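Local coordinates for lipocalin AI-4 (Rhodnius prolixus, PDB 5HA0), which binds leukotriene D4 inside a lipocalin barrel and so probably sequesters cysteinyl leukotrienes of the host during blood feeding, at residues A[63-68]-A[81-86]. Residues are numbered along the deposited sequence; the frame is centred on the assembly and turned at random.
Sequences GDVKCS and FQCTTT. With LTD ((5~{S},6~{R},7~{E},9~{E},11~{Z},14~{Z})-6-[(2~{R})-2-azanyl-3-(2-hydroxy-2-oxoethylamino)-3-oxidanylidene-propyl]sulfanyl-5-oxidanyl-icosa-7,9,11,14-tetraenoic acid), chain B.
Val65 lays its CG1 methyl, which chi1 of -177° turns opposite its own backbone N, against Cys83 CB at 3.8 Å, while its other methyl lies beside the CG2 of Thr85, the two side chains pointing the same way. Two residues along, at the next non-hydrogen-bonded pair, Cys67 and Cys83 close a disulfide, chi3 106°. The CA atoms of Cys67 and Cys83 are 4.0 Å apart, against 5.5 Å between those of Lys66 and Thr84, the hydrogen-bonded pair. Two bonds join that pair: Lys66 N to Thr84 O, nearly straight at 163°, and Thr84 N back to Lys66 O at 2.9 Å. Ser68 and Gln82 repeat the pattern, but Thr86 N reaches Asp64 O only weakly. This is the antiparallel hairpin of strands 63-71 and 78-85, part of the calycin barrel, with strands 55-60 and 90-100 continuing the sheet. Val65, Cys67, Cys83 and Thr85 share the face that lines the leukotriene pocket; Cys83 SG comes 3.9 Å from ligand C13. Phe81 sets its ring CD1 3.9 Å from Cys67 CB and takes ligand C16 over one face, toward the rim. On the other face of the hairpin, Ser68 OG bonds to Gln55 and Gln82 OE1 to Thr92.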
# COMPACT_ATOMS: atom_id res chain seq x y z
N GLY A 63 -0.45 2.21 17.93
CA GLY A 63 0.98 2.30 18.10
C GLY A 63 1.74 2.35 16.78
O GLY A 63 1.17 2.09 15.72
N ASP A 64 3.02 2.68 16.86
CA ASP A 64 3.89 2.68 15.70
C ASP A 64 4.08 1.26 15.17
O ASP A 64 4.09 0.29 15.94
CB ASP A 64 5.25 3.30 16.02
CG ASP A 64 5.22 4.82 16.00
OD1 ASP A 64 4.28 5.40 15.41
OD2 ASP A 64 6.15 5.44 16.56
N VAL A 65 4.20 1.15 13.86
CA VAL A 65 4.43 -0.12 13.19
C VAL A 65 5.71 -0.04 12.40
O VAL A 65 5.94 0.94 11.68
CB VAL A 65 3.25 -0.48 12.26
CG1 VAL A 65 3.47 -1.85 11.63
CG2 VAL A 65 1.94 -0.44 13.05
N LYS A 66 6.54 -1.07 12.51
CA LYS A 66 7.78 -1.14 11.75
C LYS A 66 7.73 -2.35 10.84
O LYS A 66 7.38 -3.44 11.28
CB LYS A 66 8.99 -1.21 12.70
CG LYS A 66 9.12 0.03 13.58
CD LYS A 66 10.29 -0.12 14.55
CE LYS A 66 10.39 1.10 15.46
NZ LYS A 66 9.09 1.43 16.10
N CYS A 67 8.05 -2.14 9.57
CA CYS A 67 7.97 -3.22 8.58
C CYS A 67 9.27 -3.39 7.82
O CYS A 67 10.00 -2.43 7.57
CB CYS A 67 6.85 -2.97 7.58
SG CYS A 67 5.21 -2.73 8.28
N SER A 68 9.53 -4.63 7.41
CA SER A 68 10.68 -4.97 6.57
C SER A 68 10.17 -5.64 5.30
O SER A 68 9.44 -6.63 5.36
CB SER A 68 11.64 -5.89 7.31
OG SER A 68 12.75 -6.21 6.51
N PHE A 81 5.77 -7.50 3.19
CA PHE A 81 6.25 -6.76 4.36
C PHE A 81 5.96 -7.53 5.62
O PHE A 81 4.84 -7.97 5.85
CB PHE A 81 5.62 -5.34 4.42
CG PHE A 81 6.25 -4.39 3.47
CD1 PHE A 81 7.38 -3.68 3.83
CD2 PHE A 81 5.76 -4.24 2.18
CE1 PHE A 81 8.00 -2.82 2.93
CE2 PHE A 81 6.37 -3.37 1.28
CZ PHE A 81 7.51 -2.67 1.66
N GLN A 82 7.00 -7.72 6.42
CA GLN A 82 6.88 -8.32 7.74
C GLN A 82 6.86 -7.19 8.75
O GLN A 82 7.83 -6.44 8.85
CB GLN A 82 8.03 -9.30 8.00
CG GLN A 82 7.83 -10.17 9.21
CD GLN A 82 6.54 -10.96 9.13
OE1 GLN A 82 6.15 -11.43 8.06
NE2 GLN A 82 5.87 -11.12 10.27
N CYS A 83 5.74 -7.05 9.46
CA CYS A 83 5.54 -5.90 10.35
C CYS A 83 5.37 -6.30 11.81
O CYS A 83 4.85 -7.37 12.12
CB CYS A 83 4.30 -5.10 9.92
SG CYS A 83 4.29 -4.56 8.19
N THR A 84 5.83 -5.42 12.70
CA THR A 84 5.64 -5.59 14.13
C THR A 84 5.05 -4.31 14.69
O THR A 84 5.30 -3.23 14.17
CB THR A 84 6.95 -5.92 14.86
OG1 THR A 84 7.91 -4.90 14.60
CG2 THR A 84 7.48 -7.25 14.36
N THR A 85 4.24 -4.44 15.74
CA THR A 85 3.56 -3.29 16.33
C THR A 85 4.01 -3.07 17.77
O THR A 85 4.55 -3.98 18.41
CB THR A 85 2.03 -3.48 16.31
OG1 THR A 85 1.65 -4.42 17.32
CG2 THR A 85 1.57 -3.99 14.94
N THR A 86 3.78 -1.88 18.30
CA THR A 86 4.29 -1.62 19.65
C THR A 86 3.46 -2.34 20.71
O THR A 86 3.90 -2.45 21.85
CB THR A 86 4.33 -0.12 19.95
OG1 THR A 86 3.07 0.46 19.64
CG2 THR A 86 5.42 0.56 19.13
O2 LTD B . -5.19 -3.40 3.16
C1 LTD B . -6.19 -2.94 3.76
O1 LTD B . -6.35 -1.72 3.94
C2 LTD B . -7.23 -3.91 4.25
C3 LTD B . -7.18 -4.00 5.78
C4 LTD B . -5.75 -4.14 6.28
C5 LTD B . -5.75 -4.43 7.77
O3 LTD B . -6.18 -3.27 8.50
C6 LTD B . -4.37 -4.85 8.27
C7 LTD B . -3.34 -3.75 8.08
C8 LTD B . -2.28 -3.90 7.28
C9 LTD B . -1.29 -2.83 7.13
C10 LTD B . -0.13 -2.98 6.47
C11 LTD B . 0.79 -1.85 6.41
C12 LTD B . 1.98 -1.82 5.79
C13 LTD B . 2.57 -2.97 5.01
C14 LTD B . 1.94 -3.06 3.63
C15 LTD B . 2.27 -2.27 2.60
C16 LTD B . 3.33 -1.19 2.69
C17 LTD B . 2.86 0.09 2.01
C18 LTD B . 4.02 1.07 1.88
C19 LTD B . 3.55 2.45 1.45
C20 LTD B . 4.74 3.39 1.31
O32 LTD B . -1.86 -0.51 12.58
C21 LTD B . -2.10 -1.61 12.05
O31 LTD B . -2.61 -1.71 10.91
CA3 LTD B . -1.76 -2.88 12.78
N3 LTD B . -2.19 -4.05 12.03
C22 LTD B . -2.45 -5.18 12.67
O33 LTD B . -2.34 -5.27 13.88
CA2 LTD B . -2.88 -6.39 11.88
CB2 LTD B . -2.99 -6.09 10.39
SG2 LTD B . -4.55 -5.25 10.02
N2 LTD B . -4.18 -6.85 12.41